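Local coordinates for protein thiaminase-I (Naegleria gruberi, PDB 4HCY) that belongs to the thiaminase I family and probably shares the two-domain fold of periplasmic binding proteins, with the pyrimidine-thiophene compound 0YN bound in its pocket, at residues Leu118-Leu123 / Val249-Thr254. Numbering follows the deposited sequence.
Sequences LCSNFL and VQLIGT. With 0YN (2-{4-[(4-amino-2-methylpyrimidin-5-yl)methyl]-3-methylthiophen-2-yl}ethanol), chain G.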
loop_
_atom_site.group_PDB
_atom_site.type_symbol
_atom_site.label_atom_id
_atom_site.label_comp_id
_atom_site.label_asym_id
_atom_site.label_seq_id
_atom_site.Cartn_x
_atom_site.Cartn_y
_atom_site.Cartn_z
ATOM N N LEU A 118 -3.745 -4.463 -0.368
ATOM C CA LEU A 118 -2.651 -4.499 -1.328
ATOM C C LEU A 118 -2.537 -3.141 -2.002
ATOM O O LEU A 118 -3.548 -2.516 -2.322
ATOM C CB LEU A 118 -2.896 -5.575 -2.386
ATOM C CG LEU A 118 -2.003 -6.816 -2.343
ATOM C CD1 LEU A 118 -2.325 -7.745 -3.502
ATOM C CD2 LEU A 118 -0.542 -6.419 -2.367
ATOM N N CYS A 119 -1.310 -2.680 -2.213
ATOM C CA CYS A 119 -1.098 -1.416 -2.906
ATOM C C CYS A 119 0.301 -1.306 -3.497
ATOM O O CYS A 119 1.228 -1.997 -3.073
ATOM C CB CYS A 119 -1.366 -0.231 -1.977
ATOM S SG CYS A 119 -1.398 1.362 -2.829
ATOM N N SER A 120 0.435 -0.424 -4.481
ATOM C CA SER A 120 1.701 -0.190 -5.159
ATOM C C SER A 120 1.589 1.080 -5.990
ATOM O O SER A 120 0.492 1.596 -6.200
ATOM C CB SER A 120 2.045 -1.373 -6.068
ATOM O OG SER A 120 3.245 -1.138 -6.784
ATOM N N ASN A 121 2.723 1.590 -6.456
ATOM C CA ASN A 121 2.700 2.698 -7.399
ATOM C C ASN A 121 2.526 2.170 -8.816
ATOM O O ASN A 121 3.499 1.982 -9.549
ATOM C CB ASN A 121 3.964 3.550 -7.282
ATOM C CG ASN A 121 4.032 4.310 -5.973
ATOM O OD1 ASN A 121 3.324 5.298 -5.778
ATOM N ND2 ASN A 121 4.893 3.856 -5.069
ATOM N N PHE A 122 1.277 1.916 -9.189
ATOM C CA PHE A 122 0.961 1.341 -10.490
ATOM C C PHE A 122 1.110 2.369 -11.603
ATOM O O PHE A 122 1.099 3.575 -11.355
ATOM C CB PHE A 122 -0.462 0.778 -10.497
ATOM C CG PHE A 122 -0.710 -0.266 -9.447
ATOM C CD1 PHE A 122 -0.290 -1.572 -9.635
ATOM C CD2 PHE A 122 -1.376 0.055 -8.275
ATOM C CE1 PHE A 122 -0.522 -2.537 -8.674
ATOM C CE2 PHE A 122 -1.611 -0.905 -7.307
ATOM C CZ PHE A 122 -1.182 -2.204 -7.508
ATOM N N LEU A 123 1.249 1.883 -12.831
ATOM C CA LEU A 123 1.322 2.757 -13.993
ATOM C C LEU A 123 -0.011 2.786 -14.726
ATOM O O LEU A 123 -0.443 1.779 -15.284
ATOM C CB LEU A 123 2.428 2.301 -14.945
ATOM C CG LEU A 123 2.541 3.077 -16.259
ATOM C CD1 LEU A 123 2.770 4.557 -15.990
ATOM C CD2 LEU A 123 3.651 2.502 -17.125
ATOM N N VAL A 249 -3.362 -0.669 -16.541
ATOM C CA VAL A 249 -2.618 -0.630 -15.288
ATOM C C VAL A 249 -1.672 -1.819 -15.183
ATOM O O VAL A 249 -1.981 -2.913 -15.658
ATOM C CB VAL A 249 -3.549 -0.608 -14.063
ATOM C CG1 VAL A 249 -4.107 0.786 -13.853
ATOM C CG2 VAL A 249 -4.667 -1.628 -14.222
ATOM N N GLN A 250 -0.521 -1.600 -14.557
ATOM C CA GLN A 250 0.485 -2.645 -14.435
ATOM C C GLN A 250 1.428 -2.400 -13.264
ATOM O O GLN A 250 1.682 -1.256 -12.886
ATOM C CB GLN A 250 1.295 -2.757 -15.730
ATOM C CG GLN A 250 1.924 -1.448 -16.181
ATOM C CD GLN A 250 2.889 -1.629 -17.337
ATOM O OE1 GLN A 250 3.534 -2.670 -17.466
ATOM N NE2 GLN A 250 2.989 -0.614 -18.188
ATOM N N LEU A 251 1.939 -3.485 -12.692
ATOM C CA LEU A 251 2.987 -3.400 -11.687
ATOM C C LEU A 251 4.288 -2.989 -12.357
ATOM O O LEU A 251 4.886 -3.769 -13.099
ATOM C CB LEU A 251 3.179 -4.746 -10.989
ATOM C CG LEU A 251 2.279 -5.072 -9.800
ATOM C CD1 LEU A 251 2.474 -6.521 -9.390
ATOM C CD2 LEU A 251 2.585 -4.144 -8.639
ATOM N N ILE A 252 4.719 -1.761 -12.103
ATOM C CA ILE A 252 5.975 -1.281 -12.660
ATOM C C ILE A 252 6.954 -0.902 -11.551
ATOM O O ILE A 252 6.606 -0.189 -10.608
ATOM C CB ILE A 252 5.756 -0.104 -13.647
ATOM C CG1 ILE A 252 7.068 0.276 -14.336
ATOM C CG2 ILE A 252 5.136 1.098 -12.946
ATOM C CD1 ILE A 252 6.898 1.290 -15.448
ATOM N N GLY A 253 8.173 -1.415 -11.652
ATOM C CA GLY A 253 9.203 -1.088 -10.687
ATOM C C GLY A 253 9.889 0.204 -11.072
ATOM O O GLY A 253 9.835 0.620 -12.227
ATOM N N THR A 254 10.523 0.854 -10.103
ATOM C CA THR A 254 11.328 2.029 -10.397
ATOM C C THR A 254 12.581 1.559 -11.122
ATOM O O THR A 254 13.119 2.253 -11.983
ATOM C CB THR A 254 11.711 2.785 -9.119
ATOM O OG1 THR A 254 12.551 1.956 -8.306
ATOM C CG2 THR A 254 10.464 3.155 -8.336
HETATM C C2A 0YN G . -4.151 0.476 1.025
HETATM C C35 0YN G . 0.713 3.503 1.225
HETATM C C2 0YN G . -0.721 5.320 2.324
HETATM S S1 0YN G . -0.523 6.740 3.301
HETATM C C5 0YN G . 1.193 6.643 3.391
HETATM C C4 0YN G . 1.632 5.448 2.615
HETATM C C4A 0YN G . 3.066 5.014 2.454
HETATM C C5A 0YN G . 1.880 7.732 4.181
HETATM C C5B 0YN G . 2.852 8.494 3.292
HETATM O O5G 0YN G . 3.332 9.645 3.991
HETATM N "N1'" 0YN G . -2.676 2.277 0.199
HETATM C "C2'" 0YN G . -2.874 1.270 1.078
HETATM N "N3'" 0YN G . -1.936 0.971 2.002
HETATM C "C4'" 0YN G . -0.787 1.674 2.063
HETATM N "N4'" 0YN G . 0.150 1.370 2.993
HETATM C "C5'" 0YN G . -0.572 2.707 1.172
HETATM C "C6'" 0YN G . -1.548 2.995 0.227
HETATM C C3 0YN G . 0.536 4.754 2.056
#
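Leu123 and Gln250 join the two backbones where residues 120-123 and 249-252 run at 110° to each other. Leu123 N donates a nearly straight hydrogen bond to Gln250 O (3.2 Å, 168° at the hydrogen), lying in the carbonyl plane; the return bond from Gln250 N to Leu123 O is weak. Leu123 O also receives a CA-H...O contact from Val249 CA at 3.2 Å. The same Gln250 O sits at the edge of the Phe122 ring, near its plane.

Side chains pack beside this backbone bond. Leu123 lies alongside Gln250, pointing the same way, with CD2 in van der Waals contact with NE2 (3.4 Å), while Ile252 crosses it and sets CG2 3.6 Å from Leu123 CB. Phe122 CG lies anti to the carbonyl carbon (chi1 -58°), which lays the ring alongside Leu251, whose CD2 approaches ring atom CE1 obliquely at 3.5 Å. Ser120 CB lies over one face of that ring, offset toward the rim, and the methyl Leu251 CD2 also meets Ser120 OG at 3.6 Å; the hydroxyl itself is hydrogen-bonded to Tyr259 O. Helix 136-143 packs on Leu123 and Ile252, and helix 317-328 on Val249, Gln250 and Leu251.

Asn121 is the centre of an inverse gamma turn, closed by a weak Phe122 N to Ser120 O bond, at the break in strand 114-125. The broken strand thus links a buried backbone contact to the ligand pocket: before the turn, Cys119 SG lies 3.4 Å from N1' of the 0YN pyrimidine, and after it Leu123 meets the short, weakly bonded strand 248-250, in what is probably a periplasmic-binding-protein-like fold.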